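Local coordinates for protein 4-alpha-glucanotransferase (Corynebacterium glutamicum, PDB 5B68) that belongs to the amylomaltase (MalQ) family of enzymes and carries a TIM-barrel domain together with an N-terminal beta-sandwich domain, at residues G633-V638 against H697-A702; L35-R40 against R473-A478; R298-M303 against Y356-W361. All coordinates share one frame; numbering follows the deposited sequence.

Contact 1. Residues G633-V638 against H697-A702; sequences GLHTFV and HRVAKA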
# COMPACT_ATOMS: atom_id res chain seq x y z
N GLY A 633 30.83 0.69 -1.73
CA GLY A 633 30.85 0.88 -3.18
C GLY A 633 29.45 0.85 -3.81
O GLY A 633 29.10 1.67 -4.63
N LEU A 634 28.63 -0.08 -3.37
CA LEU A 634 27.24 -0.18 -3.91
C LEU A 634 26.42 1.03 -3.50
O LEU A 634 25.56 1.50 -4.25
CB LEU A 634 26.58 -1.48 -3.45
CG LEU A 634 27.26 -2.78 -3.98
CD1 LEU A 634 26.62 -3.98 -3.32
CD2 LEU A 634 27.28 -2.84 -5.47
N HIS A 635 26.65 1.52 -2.29
CA HIS A 635 25.88 2.65 -1.83
C HIS A 635 26.30 3.95 -2.49
O HIS A 635 25.47 4.79 -2.85
CB HIS A 635 25.92 2.74 -0.31
CG HIS A 635 25.09 1.69 0.35
ND1 HIS A 635 23.76 1.91 0.69
CD2 HIS A 635 25.33 0.39 0.60
CE1 HIS A 635 23.25 0.80 1.19
NE2 HIS A 635 24.18 -0.13 1.17
N THR A 636 27.60 4.11 -2.70
CA THR A 636 28.10 5.23 -3.48
C THR A 636 27.55 5.25 -4.92
O THR A 636 27.19 6.36 -5.49
CB THR A 636 29.68 5.22 -3.49
OG1 THR A 636 30.15 5.42 -2.14
CG2 THR A 636 30.16 6.33 -4.31
N PHE A 637 27.58 4.08 -5.53
CA PHE A 637 27.08 3.89 -6.91
C PHE A 637 25.60 4.38 -7.01
O PHE A 637 25.29 5.20 -7.81
CB PHE A 637 27.18 2.44 -7.28
CG PHE A 637 26.63 2.11 -8.63
CD1 PHE A 637 27.28 2.50 -9.78
CD2 PHE A 637 25.41 1.44 -8.77
CE1 PHE A 637 26.79 2.24 -11.05
CE2 PHE A 637 24.91 1.18 -10.06
CZ PHE A 637 25.60 1.55 -11.19
N VAL A 638 24.79 3.95 -6.05
CA VAL A 638 23.36 4.37 -5.99
C VAL A 638 23.23 5.85 -5.68
O VAL A 638 22.47 6.55 -6.36
CB VAL A 638 22.64 3.50 -4.96
CG1 VAL A 638 21.36 4.14 -4.46
CG2 VAL A 638 22.38 2.14 -5.57
N HIS A 697 28.26 4.33 10.11
CA HIS A 697 28.84 5.58 9.68
C HIS A 697 29.45 5.40 8.31
O HIS A 697 29.36 6.31 7.48
CB HIS A 697 29.90 6.08 10.68
CG HIS A 697 29.29 6.56 11.95
ND1 HIS A 697 28.53 7.70 11.99
CD2 HIS A 697 29.18 5.99 13.17
CE1 HIS A 697 28.05 7.87 13.21
NE2 HIS A 697 28.44 6.84 13.95
N ARG A 698 30.11 4.26 8.07
CA ARG A 698 30.67 4.03 6.70
C ARG A 698 29.55 4.05 5.58
O ARG A 698 29.66 4.66 4.47
CB ARG A 698 31.46 2.75 6.68
CG ARG A 698 32.73 2.80 7.53
CD ARG A 698 33.47 1.47 7.57
NE ARG A 698 34.16 1.25 6.34
CZ ARG A 698 35.10 0.34 6.08
NH1 ARG A 698 35.60 0.27 4.85
NH2 ARG A 698 35.60 -0.45 7.02
N VAL A 699 28.46 3.35 5.86
CA VAL A 699 27.40 3.25 4.87
C VAL A 699 26.70 4.57 4.77
O VAL A 699 26.36 4.97 3.64
CB VAL A 699 26.43 2.07 5.19
CG1 VAL A 699 25.20 2.07 4.29
CG2 VAL A 699 27.24 0.76 5.18
N ALA A 700 26.47 5.23 5.91
CA ALA A 700 25.84 6.58 5.86
C ALA A 700 26.66 7.58 5.05
O ALA A 700 26.13 8.29 4.20
CB ALA A 700 25.55 7.12 7.23
N LYS A 701 27.97 7.59 5.25
CA LYS A 701 28.83 8.51 4.47
C LYS A 701 28.84 8.18 3.00
O LYS A 701 28.81 9.10 2.18
CB LYS A 701 30.29 8.49 4.99
CG LYS A 701 30.45 9.25 6.28
CD LYS A 701 31.92 9.55 6.62
CE LYS A 701 32.05 10.09 8.05
NZ LYS A 701 31.78 9.06 9.10
N ALA A 702 28.91 6.89 2.68
CA ALA A 702 28.88 6.39 1.30
C ALA A 702 27.58 6.71 0.60
O ALA A 702 27.54 6.85 -0.64
CB ALA A 702 29.19 4.88 1.26
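V699 sets one methyl squarely on the imidazole of H635, packing helix 694-702 flat against a ring of helix 627-639. CG1 of V699 sits 3.8 Å from the centroid of the H635 ring and only 5° off the ring normal, a CH-pi contact over the middle of the face. It is the branch trans to the valine's own backbone N that does this. Which way round the ring is built is doubtful, but the packing over its face does not depend on it. Both residues are buried.

The backbones come closest beside this pair, at A702, whose CA is 5.0 Å from T636 CA. A702 points its CB at helix 627-639 and brings it within 4.2 Å of H635 CB. The closest approach of the whole contact is made by the A702 carbonyl: A702 O is 3.3 Å from T636 CA, a CA-H...O contact with an angle of 134° at the hydrogen. T636 N is also near that oxygen, but at too poor an angle to be a hydrogen bond.

Both helices pack against strand 645-649, the last of the eight parallel strands in chain order, consistent with places in the helical layer around the TIM barrel; V648 of that strand touches H635 and V699 alike. The helix axes run nearly the same way, 23° apart, with a closest approach of 8.5 Å.

Close as it is, the T636/A702 end lies at the partly exposed margin, in contrast to the buried H635/V699 pair. There T636 OG1 lies 3.6 Å from A702 CB, and its hydrogen bond goes to the carbonyl of E632, one turn back. R698, also partly exposed, reaches across beyond the segment to make a salt bridge with the carboxylate of E632.

Contact 2. Residues L35-R40 against R473-A478; sequences LVKILR and RMQSPA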
# COMPACT_ATOMS: atom_id res chain seq x y z
N LEU A 35 -14.69 -16.33 -17.55
CA LEU A 35 -15.42 -15.11 -17.86
C LEU A 35 -16.74 -15.06 -17.09
O LEU A 35 -17.07 -14.05 -16.49
CB LEU A 35 -15.68 -15.00 -19.35
CG LEU A 35 -14.43 -14.74 -20.21
CD1 LEU A 35 -14.82 -14.74 -21.69
CD2 LEU A 35 -13.61 -13.49 -19.84
N VAL A 36 -17.48 -16.15 -17.16
CA VAL A 36 -18.75 -16.22 -16.47
C VAL A 36 -18.57 -16.04 -14.99
O VAL A 36 -19.38 -15.32 -14.36
CB VAL A 36 -19.48 -17.57 -16.83
CG1 VAL A 36 -20.69 -17.78 -15.96
CG2 VAL A 36 -19.88 -17.58 -18.31
N LYS A 37 -17.58 -16.69 -14.38
CA LYS A 37 -17.45 -16.60 -12.90
C LYS A 37 -17.00 -15.19 -12.45
O LYS A 37 -17.43 -14.70 -11.44
CB LYS A 37 -16.46 -17.63 -12.37
CG LYS A 37 -17.08 -19.01 -12.40
CD LYS A 37 -16.07 -20.10 -12.16
CE LYS A 37 -16.81 -21.40 -11.85
NZ LYS A 37 -15.83 -22.54 -12.02
N ILE A 38 -16.16 -14.55 -13.24
CA ILE A 38 -15.73 -13.19 -12.91
C ILE A 38 -16.90 -12.23 -13.16
O ILE A 38 -17.15 -11.40 -12.32
CB ILE A 38 -14.48 -12.76 -13.70
CG1 ILE A 38 -13.32 -13.68 -13.31
CG2 ILE A 38 -14.11 -11.28 -13.39
CD1 ILE A 38 -13.05 -13.72 -11.84
N LEU A 39 -17.65 -12.40 -14.24
CA LEU A 39 -18.86 -11.56 -14.43
C LEU A 39 -19.86 -11.70 -13.28
O LEU A 39 -20.38 -10.71 -12.79
CB LEU A 39 -19.51 -11.88 -15.76
CG LEU A 39 -18.69 -11.34 -16.93
CD1 LEU A 39 -19.10 -11.97 -18.26
CD2 LEU A 39 -18.87 -9.84 -17.08
N ARG A 40 -20.07 -12.91 -12.82
CA ARG A 40 -20.94 -13.16 -11.67
C ARG A 40 -20.40 -12.56 -10.37
O ARG A 40 -21.19 -11.92 -9.61
CB ARG A 40 -21.18 -14.66 -11.52
CG ARG A 40 -22.12 -15.26 -12.57
CD ARG A 40 -22.23 -16.81 -12.48
NE ARG A 40 -22.52 -17.26 -11.13
CZ ARG A 40 -23.64 -17.02 -10.44
NH1 ARG A 40 -23.75 -17.49 -9.19
NH2 ARG A 40 -24.66 -16.31 -10.93
N ARG A 473 -12.66 -17.16 -6.58
CA ARG A 473 -12.09 -17.44 -5.29
C ARG A 473 -11.95 -18.95 -5.15
O ARG A 473 -12.82 -19.69 -5.53
CB ARG A 473 -12.97 -16.85 -4.19
CG ARG A 473 -12.29 -16.81 -2.84
CD ARG A 473 -12.92 -15.81 -1.92
NE ARG A 473 -12.43 -14.46 -2.14
CZ ARG A 473 -11.27 -14.02 -1.72
NH1 ARG A 473 -10.46 -14.81 -1.05
NH2 ARG A 473 -10.90 -12.78 -1.97
N MET A 474 -10.82 -19.37 -4.59
CA MET A 474 -10.52 -20.78 -4.34
C MET A 474 -10.07 -21.57 -5.57
O MET A 474 -9.92 -22.77 -5.51
CB MET A 474 -11.66 -21.51 -3.63
CG MET A 474 -11.72 -21.30 -2.13
SD MET A 474 -10.39 -22.02 -1.15
CE MET A 474 -10.55 -23.77 -1.45
N GLN A 475 -9.83 -20.88 -6.66
CA GLN A 475 -9.32 -21.50 -7.86
C GLN A 475 -7.86 -21.14 -8.06
O GLN A 475 -7.37 -20.20 -7.47
CB GLN A 475 -10.12 -21.08 -9.10
CG GLN A 475 -11.52 -21.63 -9.14
CD GLN A 475 -12.13 -21.52 -10.51
OE1 GLN A 475 -11.47 -21.15 -11.46
NE2 GLN A 475 -13.40 -21.86 -10.62
N SER A 476 -7.19 -21.93 -8.87
CA SER A 476 -5.82 -21.70 -9.28
C SER A 476 -5.69 -20.35 -10.00
O SER A 476 -6.56 -19.94 -10.80
CB SER A 476 -5.39 -22.80 -10.27
OG SER A 476 -4.10 -22.56 -10.80
N PRO A 477 -4.55 -19.70 -9.80
CA PRO A 477 -4.29 -18.47 -10.55
C PRO A 477 -4.23 -18.64 -12.07
O PRO A 477 -4.48 -17.69 -12.82
CB PRO A 477 -2.97 -18.00 -9.97
CG PRO A 477 -2.87 -18.65 -8.61
CD PRO A 477 -3.63 -19.90 -8.65
N ALA A 478 -3.86 -19.84 -12.56
CA ALA A 478 -3.97 -20.16 -13.99
C ALA A 478 -5.35 -19.92 -14.58
O ALA A 478 -5.44 -19.74 -15.77
CB ALA A 478 -3.56 -21.65 -14.24
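The hairpin loop between strands 467-472 and 481-484, at one border of the small four-stranded antiparallel sheet, meets helix 32-41, near the N-terminus, through one pair of side chains, Q475 and K37. The backbones stay well apart: even the nearest alpha carbons, K37 CA and R473 CA, are separated by 9.3 Å. Two long chains span the gap, and the whole meeting buries a modest 74 Å² at the surface.

K37 points its CB at the loop. From CG outward its chain is fully extended, with chi2, chi3 and chi4 all within about 20° of trans, and this carries the ammonium group out to the amide of Q475. The glutamine chain is likewise stretched, and the two cross at about a right angle. K37 NZ lies 4.1 Å from Q475 CD and 2.9 Å from the atom modelled as Q475 NE2. That amide is probably turned over in the model, so the identity of the atom facing the lysine is doubtful. The clear polar partner of K37 is D33, one turn earlier on the same helix, which forms a salt bridge with NZ and probably helps hold the charge in place.

Beside this pair, helix 32-41 packs on strand 467-472: I38 on V470 and P472, with the K37 chain touching P472 too. The loop has ties of its own. The guanidinium of R473 donates to the carbonyls of P407 and S426, and further on S476 makes an ST turn, its OG accepting from A478 N at 3.2 Å with an N-H...O angle of 142°.

Contact 3. Residues R298-M303 against Y356-W361; sequences RAIFEM and YMWLQW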
# COMPACT_ATOMS: atom_id res chain seq x y z
N ARG A 298 -6.79 -1.42 28.20
CA ARG A 298 -8.11 -1.57 28.84
C ARG A 298 -8.11 -0.87 30.19
O ARG A 298 -9.06 -0.16 30.51
CB ARG A 298 -8.56 -3.04 28.92
CG ARG A 298 -9.05 -3.57 27.60
CD ARG A 298 -9.68 -4.93 27.75
NE ARG A 298 -8.70 -5.95 28.05
CZ ARG A 298 -8.08 -6.74 27.16
NH1 ARG A 298 -8.31 -6.65 25.85
NH2 ARG A 298 -7.23 -7.65 27.61
N ALA A 299 -7.03 -0.99 30.95
CA ALA A 299 -6.91 -0.19 32.19
C ALA A 299 -6.78 1.31 31.98
O ALA A 299 -7.38 2.11 32.69
CB ALA A 299 -5.78 -0.74 33.06
N ILE A 300 -6.00 1.76 31.00
CA ILE A 300 -5.85 3.21 30.88
C ILE A 300 -7.14 3.83 30.36
O ILE A 300 -7.39 5.03 30.56
CB ILE A 300 -4.70 3.53 29.88
CG1 ILE A 300 -3.35 3.02 30.42
CG2 ILE A 300 -4.63 5.03 29.59
CD1 ILE A 300 -2.28 2.82 29.37
N PHE A 301 -7.93 3.02 29.62
CA PHE A 301 -9.19 3.52 29.02
C PHE A 301 -10.14 4.04 30.10
O PHE A 301 -10.92 4.99 29.86
CB PHE A 301 -9.85 2.44 28.22
CG PHE A 301 -11.16 2.87 27.55
CD1 PHE A 301 -11.19 3.90 26.61
CD2 PHE A 301 -12.35 2.18 27.83
CE1 PHE A 301 -12.38 4.25 25.99
CE2 PHE A 301 -13.55 2.52 27.19
CZ PHE A 301 -13.56 3.54 26.27
N GLU A 302 -10.06 3.41 31.28
CA GLU A 302 -10.85 3.87 32.47
C GLU A 302 -10.47 5.22 33.03
O GLU A 302 -11.23 5.80 33.80
CB GLU A 302 -10.77 2.86 33.60
CG GLU A 302 -11.30 1.47 33.32
CD GLU A 302 -12.76 1.43 32.89
OE1 GLU A 302 -13.07 0.71 31.92
OE2 GLU A 302 -13.61 2.12 33.52
N MET A 303 -9.27 5.73 32.73
CA MET A 303 -8.82 6.96 33.34
C MET A 303 -9.52 8.13 32.72
O MET A 303 -9.75 8.13 31.52
CB MET A 303 -7.32 7.17 33.13
CG MET A 303 -6.42 6.14 33.78
SD MET A 303 -6.56 6.18 35.61
CE MET A 303 -7.52 4.69 35.78
N TYR A 356 -12.31 0.73 20.91
CA TYR A 356 -11.56 0.58 19.63
C TYR A 356 -11.42 1.88 18.90
O TYR A 356 -10.39 2.13 18.20
CB TYR A 356 -12.12 -0.57 18.81
CG TYR A 356 -11.88 -1.90 19.43
CD1 TYR A 356 -10.60 -2.45 19.42
CD2 TYR A 356 -12.92 -2.62 20.09
CE1 TYR A 356 -10.33 -3.67 20.00
CE2 TYR A 356 -12.66 -3.86 20.66
CZ TYR A 356 -11.35 -4.38 20.62
OH TYR A 356 -11.04 -5.62 21.15
N MET A 357 -12.37 2.79 19.07
CA MET A 357 -12.24 4.16 18.53
C MET A 357 -11.08 4.88 19.19
O MET A 357 -10.21 5.55 18.53
CB MET A 357 -13.55 4.93 18.67
CG MET A 357 -14.67 4.31 17.83
SD MET A 357 -16.29 5.10 18.23
CE MET A 357 -16.05 6.62 17.39
N TRP A 358 -10.98 4.70 20.50
CA TRP A 358 -9.99 5.38 21.28
C TRP A 358 -8.60 4.88 20.90
O TRP A 358 -7.68 5.71 20.81
CB TRP A 358 -10.32 5.15 22.77
CG TRP A 358 -9.35 5.65 23.77
CD1 TRP A 358 -9.19 6.89 24.16
CD2 TRP A 358 -8.46 4.84 24.54
NE1 TRP A 358 -8.23 6.96 25.17
CE2 TRP A 358 -7.77 5.68 25.40
CE3 TRP A 358 -8.20 3.47 24.58
CZ2 TRP A 358 -6.79 5.22 26.30
CZ3 TRP A 358 -7.23 3.00 25.52
CH2 TRP A 358 -6.53 3.90 26.34
N LEU A 359 -8.44 3.56 20.69
CA LEU A 359 -7.14 3.04 20.18
C LEU A 359 -6.69 3.72 18.88
O LEU A 359 -5.53 4.03 18.74
CB LEU A 359 -7.20 1.56 19.89
CG LEU A 359 -7.39 0.68 21.13
CD1 LEU A 359 -7.34 -0.80 20.79
CD2 LEU A 359 -6.38 1.03 22.21
N GLN A 360 -7.63 3.97 17.95
CA GLN A 360 -7.27 4.73 16.74
C GLN A 360 -6.83 6.13 17.03
O GLN A 360 -5.93 6.63 16.36
CB GLN A 360 -8.41 4.66 15.71
CG GLN A 360 -8.66 3.27 15.22
CD GLN A 360 -7.44 2.72 14.56
OE1 GLN A 360 -6.88 3.35 13.64
NE2 GLN A 360 -7.01 1.55 14.98
N TRP A 361 -7.44 6.81 18.00
CA TRP A 361 -7.06 8.17 18.37
C TRP A 361 -5.60 8.17 18.93
O TRP A 361 -4.77 9.04 18.57
CB TRP A 361 -8.07 8.77 19.42
CG TRP A 361 -7.67 10.05 19.97
CD1 TRP A 361 -7.47 11.24 19.30
CD2 TRP A 361 -7.45 10.35 21.35
NE1 TRP A 361 -7.12 12.23 20.16
CE2 TRP A 361 -7.16 11.72 21.44
CE3 TRP A 361 -7.50 9.57 22.53
CZ2 TRP A 361 -6.86 12.34 22.66
CZ3 TRP A 361 -7.27 10.21 23.73
CH2 TRP A 361 -6.90 11.56 23.78
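The indole of W358 takes F301 on one face and I300 at its edge, in the packing of helix 286-301 on helix 349-376. Both helices lie in the long, mostly helical part of the chain between the second and third strands of the TIM barrel. CD1 of F301 stands 3.5 Å above the indole plane, displaced toward the rim, and on the same side F301 CA makes a CH-pi contact 4.0 Å from the centroid of the six-membered ring. The rings meet obliquely, planes at 55° and centroids 5.2 Å apart.

W358 points its CB at the other helix, and with CG trans to the backbone N (chi1 174°) the indole is laid along F301, the two side chains running past each other in opposite directions. F313 of helix 307-338 adds an edge-to-face contact with the same indole, and L297 packs on it as well, so the tryptophan joins three helices in a buried position. I300 arrives at about a right angle, its CG2 methyl near the indole plane and 3.9 Å from W358 CH2.

How the contacts relate
The three contacts lie far apart, their centres 42 to 47 Å from one another, and none touches another; contacts 1 and 2 are on opposite sides of the chain's centre. They share no helix or strand. Contact 1 joins two helices beside the last strand of the TIM barrel, and contact 3 lies in the mostly helical part between its second and third strands. Contact 2 sets helix 32-41 against the hairpin of strands 467-472 and 481-484, which falls between barrel strands 456-459 and 504-507. It thus ties the chain's beginning to a sheet more than 430 residues later, with contact 3 wholly in between; contacts 1 and 3 join segments 50 to 60 residues apart, contact 1 coming last.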